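Local atomic coordinates of carbohydrate deacetylase Agd3 (PDB entry 6NWZ), a protein that probably removes acetyl groups from the fungal exopolysaccharide galactosaminogalactan, as a zinc-binding carbohydrate esterase required for biofilm formation. Residues D381-Q395 and A422-T436. Sequence-based numbering, arbitrary orientation.
Sequences DAFGHISHTFTHEEQ and AKWFTSNGIIPPAIT. With ZN (zinc ion), chain L.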
# COMPACT_ATOMS: atom_id res chain seq x y z
N ASP A 381 2.67 -14.31 21.57
CA ASP A 381 2.29 -14.93 20.30
C ASP A 381 1.09 -14.26 19.65
O ASP A 381 0.71 -14.65 18.54
CB ASP A 381 2.02 -16.42 20.51
CG ASP A 381 3.27 -17.19 20.89
OD1 ASP A 381 4.37 -16.81 20.42
OD2 ASP A 381 3.16 -18.18 21.64
N ALA A 382 0.49 -13.25 20.28
CA ALA A 382 -0.58 -12.51 19.65
C ALA A 382 -0.09 -11.29 18.87
O ALA A 382 -0.88 -10.68 18.15
CB ALA A 382 -1.60 -12.06 20.71
N PHE A 383 1.20 -10.95 18.99
CA PHE A 383 1.76 -9.78 18.34
C PHE A 383 2.95 -10.17 17.48
O PHE A 383 3.52 -11.25 17.62
CB PHE A 383 2.20 -8.73 19.38
CG PHE A 383 1.06 -8.14 20.18
CD1 PHE A 383 0.44 -8.88 21.18
CD2 PHE A 383 0.62 -6.85 19.94
CE1 PHE A 383 -0.59 -8.35 21.92
CE2 PHE A 383 -0.41 -6.31 20.68
CZ PHE A 383 -1.02 -7.05 21.67
N GLY A 384 3.33 -9.26 16.57
CA GLY A 384 4.58 -9.38 15.87
C GLY A 384 5.73 -8.73 16.63
O GLY A 384 5.53 -7.84 17.45
N HIS A 385 6.95 -9.19 16.35
CA HIS A 385 8.11 -8.73 17.09
C HIS A 385 9.29 -8.52 16.15
O HIS A 385 9.55 -9.34 15.27
CB HIS A 385 8.47 -9.73 18.20
CG HIS A 385 7.32 -10.05 19.10
ND1 HIS A 385 7.03 -9.31 20.22
CD2 HIS A 385 6.36 -11.00 19.02
CE1 HIS A 385 5.95 -9.80 20.81
NE2 HIS A 385 5.53 -10.84 20.09
N ILE A 386 10.00 -7.41 16.36
CA ILE A 386 11.17 -7.07 15.57
C ILE A 386 12.06 -6.17 16.41
O ILE A 386 11.60 -5.53 17.36
CB ILE A 386 10.77 -6.40 14.23
CG1 ILE A 386 11.97 -6.34 13.27
CG2 ILE A 386 10.18 -5.02 14.49
CD1 ILE A 386 11.71 -5.52 12.03
N SER A 387 13.35 -6.15 16.09
CA SER A 387 14.32 -5.36 16.85
C SER A 387 14.28 -3.89 16.44
O SER A 387 14.18 -3.56 15.26
CB SER A 387 15.73 -5.90 16.66
OG SER A 387 16.68 -5.06 17.31
N HIS A 388 14.39 -3.01 17.44
CA HIS A 388 14.47 -1.57 17.24
C HIS A 388 15.77 -1.01 17.82
O HIS A 388 15.82 0.14 18.26
CB HIS A 388 13.25 -0.88 17.85
CG HIS A 388 13.02 0.52 17.37
ND1 HIS A 388 13.07 0.87 16.04
CD2 HIS A 388 12.73 1.65 18.06
CE1 HIS A 388 12.83 2.17 15.92
NE2 HIS A 388 12.61 2.66 17.13
N THR A 389 16.82 -1.84 17.81
CA THR A 389 18.12 -1.62 18.45
C THR A 389 18.03 -1.63 19.98
O THR A 389 16.95 -1.49 20.55
CB THR A 389 18.78 -0.31 17.99
OG1 THR A 389 18.06 0.81 18.50
CG2 THR A 389 18.83 -0.26 16.47
N PHE A 390 19.18 -1.80 20.64
CA PHE A 390 19.17 -2.03 22.08
C PHE A 390 18.88 -0.73 22.84
O PHE A 390 17.91 -0.65 23.60
CB PHE A 390 20.50 -2.64 22.52
CG PHE A 390 20.51 -3.13 23.95
CD1 PHE A 390 19.67 -4.15 24.35
CD2 PHE A 390 21.37 -2.57 24.88
CE1 PHE A 390 19.68 -4.59 25.67
CE2 PHE A 390 21.39 -3.01 26.19
CZ PHE A 390 20.54 -4.02 26.58
N THR A 391 19.70 0.30 22.62
CA THR A 391 19.61 1.53 23.39
C THR A 391 18.93 2.66 22.63
O THR A 391 18.79 3.76 23.19
CB THR A 391 21.01 1.99 23.82
OG1 THR A 391 21.67 2.63 22.72
CG2 THR A 391 21.83 0.80 24.25
N HIS A 392 18.50 2.43 21.39
CA HIS A 392 17.89 3.45 20.54
C HIS A 392 18.88 4.56 20.20
O HIS A 392 18.48 5.71 19.97
CB HIS A 392 16.62 4.03 21.18
CG HIS A 392 15.77 4.81 20.23
ND1 HIS A 392 16.13 6.05 19.75
CD2 HIS A 392 14.57 4.52 19.67
CE1 HIS A 392 15.19 6.49 18.93
NE2 HIS A 392 14.24 5.58 18.87
N GLU A 393 20.17 4.23 20.14
CA GLU A 393 21.18 5.21 19.76
C GLU A 393 21.02 5.61 18.30
O GLU A 393 20.89 4.75 17.42
CB GLU A 393 22.58 4.65 19.99
CG GLU A 393 23.71 5.59 19.55
CD GLU A 393 25.09 4.96 19.70
OE1 GLU A 393 25.17 3.76 20.02
OE2 GLU A 393 26.09 5.68 19.50
N GLU A 394 21.02 6.91 18.05
CA GLU A 394 20.98 7.42 16.69
C GLU A 394 22.30 7.11 15.98
O GLU A 394 23.38 7.28 16.55
CB GLU A 394 20.72 8.93 16.69
CG GLU A 394 19.85 9.38 17.85
CD GLU A 394 18.45 9.79 17.42
OE1 GLU A 394 18.34 10.55 16.44
OE2 GLU A 394 17.48 9.36 18.07
N GLN A 395 22.20 6.64 14.74
CA GLN A 395 23.34 6.06 14.05
C GLN A 395 23.81 6.87 12.85
O GLN A 395 24.64 6.39 12.08
CB GLN A 395 23.01 4.63 13.62
CG GLN A 395 22.47 3.77 14.75
CD GLN A 395 22.09 2.39 14.29
OE1 GLN A 395 22.31 2.02 13.14
NE2 GLN A 395 21.50 1.61 15.19
N ALA A 422 8.59 -16.15 19.14
CA ALA A 422 7.19 -15.84 18.88
C ALA A 422 6.76 -16.39 17.53
O ALA A 422 7.57 -16.63 16.63
CB ALA A 422 6.95 -14.33 18.93
N LYS A 423 5.45 -16.60 17.40
CA LYS A 423 4.89 -17.04 16.13
C LYS A 423 5.25 -16.07 15.02
O LYS A 423 5.63 -16.49 13.92
CB LYS A 423 3.37 -17.19 16.26
CG LYS A 423 2.67 -17.43 14.93
CD LYS A 423 1.17 -17.65 15.10
CE LYS A 423 0.51 -16.48 15.81
NZ LYS A 423 -0.98 -16.59 15.83
N TRP A 424 5.15 -14.78 15.29
CA TRP A 424 5.42 -13.72 14.32
C TRP A 424 6.67 -12.97 14.78
O TRP A 424 6.61 -12.14 15.69
CB TRP A 424 4.22 -12.79 14.20
CG TRP A 424 3.02 -13.45 13.61
CD1 TRP A 424 2.99 -14.28 12.52
CD2 TRP A 424 1.66 -13.36 14.07
NE1 TRP A 424 1.71 -14.69 12.27
CE2 TRP A 424 0.87 -14.14 13.21
CE3 TRP A 424 1.05 -12.68 15.12
CZ2 TRP A 424 -0.50 -14.27 13.37
CZ3 TRP A 424 -0.32 -12.81 15.28
CH2 TRP A 424 -1.08 -13.60 14.41
N PHE A 425 7.80 -13.28 14.15
CA PHE A 425 9.08 -12.69 14.51
C PHE A 425 9.92 -12.45 13.26
O PHE A 425 9.91 -13.26 12.33
CB PHE A 425 9.85 -13.59 15.49
CG PHE A 425 11.18 -13.04 15.90
CD1 PHE A 425 11.26 -11.97 16.77
CD2 PHE A 425 12.35 -13.59 15.41
CE1 PHE A 425 12.48 -11.46 17.15
CE2 PHE A 425 13.58 -13.09 15.79
CZ PHE A 425 13.65 -12.02 16.65
N THR A 426 10.65 -11.34 13.25
CA THR A 426 11.52 -10.96 12.15
C THR A 426 12.97 -11.06 12.61
O THR A 426 13.36 -10.41 13.59
CB THR A 426 11.22 -9.53 11.67
OG1 THR A 426 9.89 -9.47 11.14
CG2 THR A 426 12.21 -9.11 10.60
N SER A 427 13.76 -11.89 11.92
CA SER A 427 15.14 -12.15 12.32
C SER A 427 16.17 -11.49 11.41
O SER A 427 17.32 -11.34 11.83
CB SER A 427 15.40 -13.66 12.37
OG SER A 427 15.16 -14.28 11.11
N ASN A 428 15.79 -11.10 10.20
CA ASN A 428 16.73 -10.51 9.25
C ASN A 428 16.46 -9.03 9.01
O ASN A 428 17.00 -8.47 8.05
CB ASN A 428 16.67 -11.28 7.92
CG ASN A 428 15.31 -11.20 7.26
OD1 ASN A 428 14.32 -10.84 7.89
ND2 ASN A 428 15.25 -11.54 5.98
N GLY A 429 15.65 -8.40 9.85
CA GLY A 429 15.32 -7.00 9.65
C GLY A 429 15.17 -6.28 10.97
O GLY A 429 14.92 -6.88 12.02
N ILE A 430 15.32 -4.95 10.90
CA ILE A 430 15.16 -4.09 12.06
C ILE A 430 14.33 -2.88 11.66
O ILE A 430 14.15 -2.58 10.48
CB ILE A 430 16.51 -3.61 12.64
CG1 ILE A 430 17.17 -2.61 11.69
CG2 ILE A 430 17.43 -4.78 12.92
CD1 ILE A 430 18.42 -1.96 12.26
N ILE A 431 13.82 -2.19 12.67
CA ILE A 431 13.29 -0.84 12.51
C ILE A 431 14.39 0.11 12.98
O ILE A 431 14.57 0.27 14.19
CB ILE A 431 11.99 -0.63 13.29
CG1 ILE A 431 10.96 -1.71 12.92
CG2 ILE A 431 11.45 0.77 13.06
CD1 ILE A 431 9.62 -1.55 13.61
N PRO A 432 15.14 0.73 12.08
CA PRO A 432 16.28 1.56 12.51
C PRO A 432 15.83 2.68 13.42
O PRO A 432 14.75 3.27 13.22
CB PRO A 432 16.86 2.09 11.18
CG PRO A 432 15.78 1.87 10.17
CD PRO A 432 15.03 0.66 10.62
N PRO A 433 16.62 3.02 14.44
CA PRO A 433 16.15 3.94 15.48
C PRO A 433 15.97 5.35 14.93
O PRO A 433 16.94 5.98 14.50
CB PRO A 433 17.25 3.87 16.54
CG PRO A 433 18.49 3.52 15.76
CD PRO A 433 18.04 2.65 14.62
N ALA A 434 14.73 5.83 14.94
CA ALA A 434 14.37 7.12 14.34
C ALA A 434 14.77 7.18 12.87
O ALA A 434 15.04 8.27 12.34
CB ALA A 434 14.99 8.29 15.11
N ILE A 435 14.81 6.02 12.21
CA ILE A 435 15.23 5.89 10.82
C ILE A 435 16.57 6.59 10.62
O ILE A 435 16.70 7.49 9.78
CB ILE A 435 14.16 6.42 9.86
CG1 ILE A 435 12.78 5.94 10.29
CG2 ILE A 435 14.40 5.94 8.43
CD1 ILE A 435 12.65 4.43 10.29
N THR A 436 17.58 6.19 11.39
CA THR A 436 18.91 6.79 11.33
C THR A 436 19.95 5.74 10.96
O THR A 436 19.73 4.53 11.11
CB THR A 436 19.30 7.47 12.66
OG1 THR A 436 19.39 6.50 13.71
CG2 THR A 436 18.27 8.52 13.04
ZN ZN L . 12.25 4.75 17.83
O HOH W 1 3.64 -14.27 17.57
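Asp381 reaches the start of 422-436 with its carboxylate: OD1 takes the backbone N-H of Lys423 from above the carboxylate plane. Beyond it, strands 384-387 and 424-426 run parallel in a beta-alpha-beta unit of the deacetylase domain, with helix 400-417 as the crossover. A water bridges Phe383 O and Trp424 N. At His385 the pairing is clear, Thr426 N donating to His385 O (3.0 Å), while the ring, hydrogen-bonded to Arg380 O through NE2 and to His304 NE2 through ND1, brings CD2 against Ala422 CB. Ile386 has CG1 anti to its backbone N (chi1 -167°), which lays that branch along Thr426 CB and leaves CG2 to meet Ile431 CD1 at 3.6 Å. Ser387 O accepts from Ile431 N, which lies past the corner at Ser427 and Asn428, and Ser387 OG forms an ST turn with Thr389 N. His388 and His392 bind zinc through NE2, at 2.2 and 2.4 Å, and Asp256 completes the protein ligands. Ile431 O lies at the His388 ring edge beside ND1, consistent with a second-shell carbonyl orienting the imidazole. Pro433 CB sits over the His392 face in a CH-pi contact, 4.0 Å from the centroid. Finally, Thr436 OG1 receives Gln395 N at 3.0 Å and donates to Pro433 O at 2.6 Å.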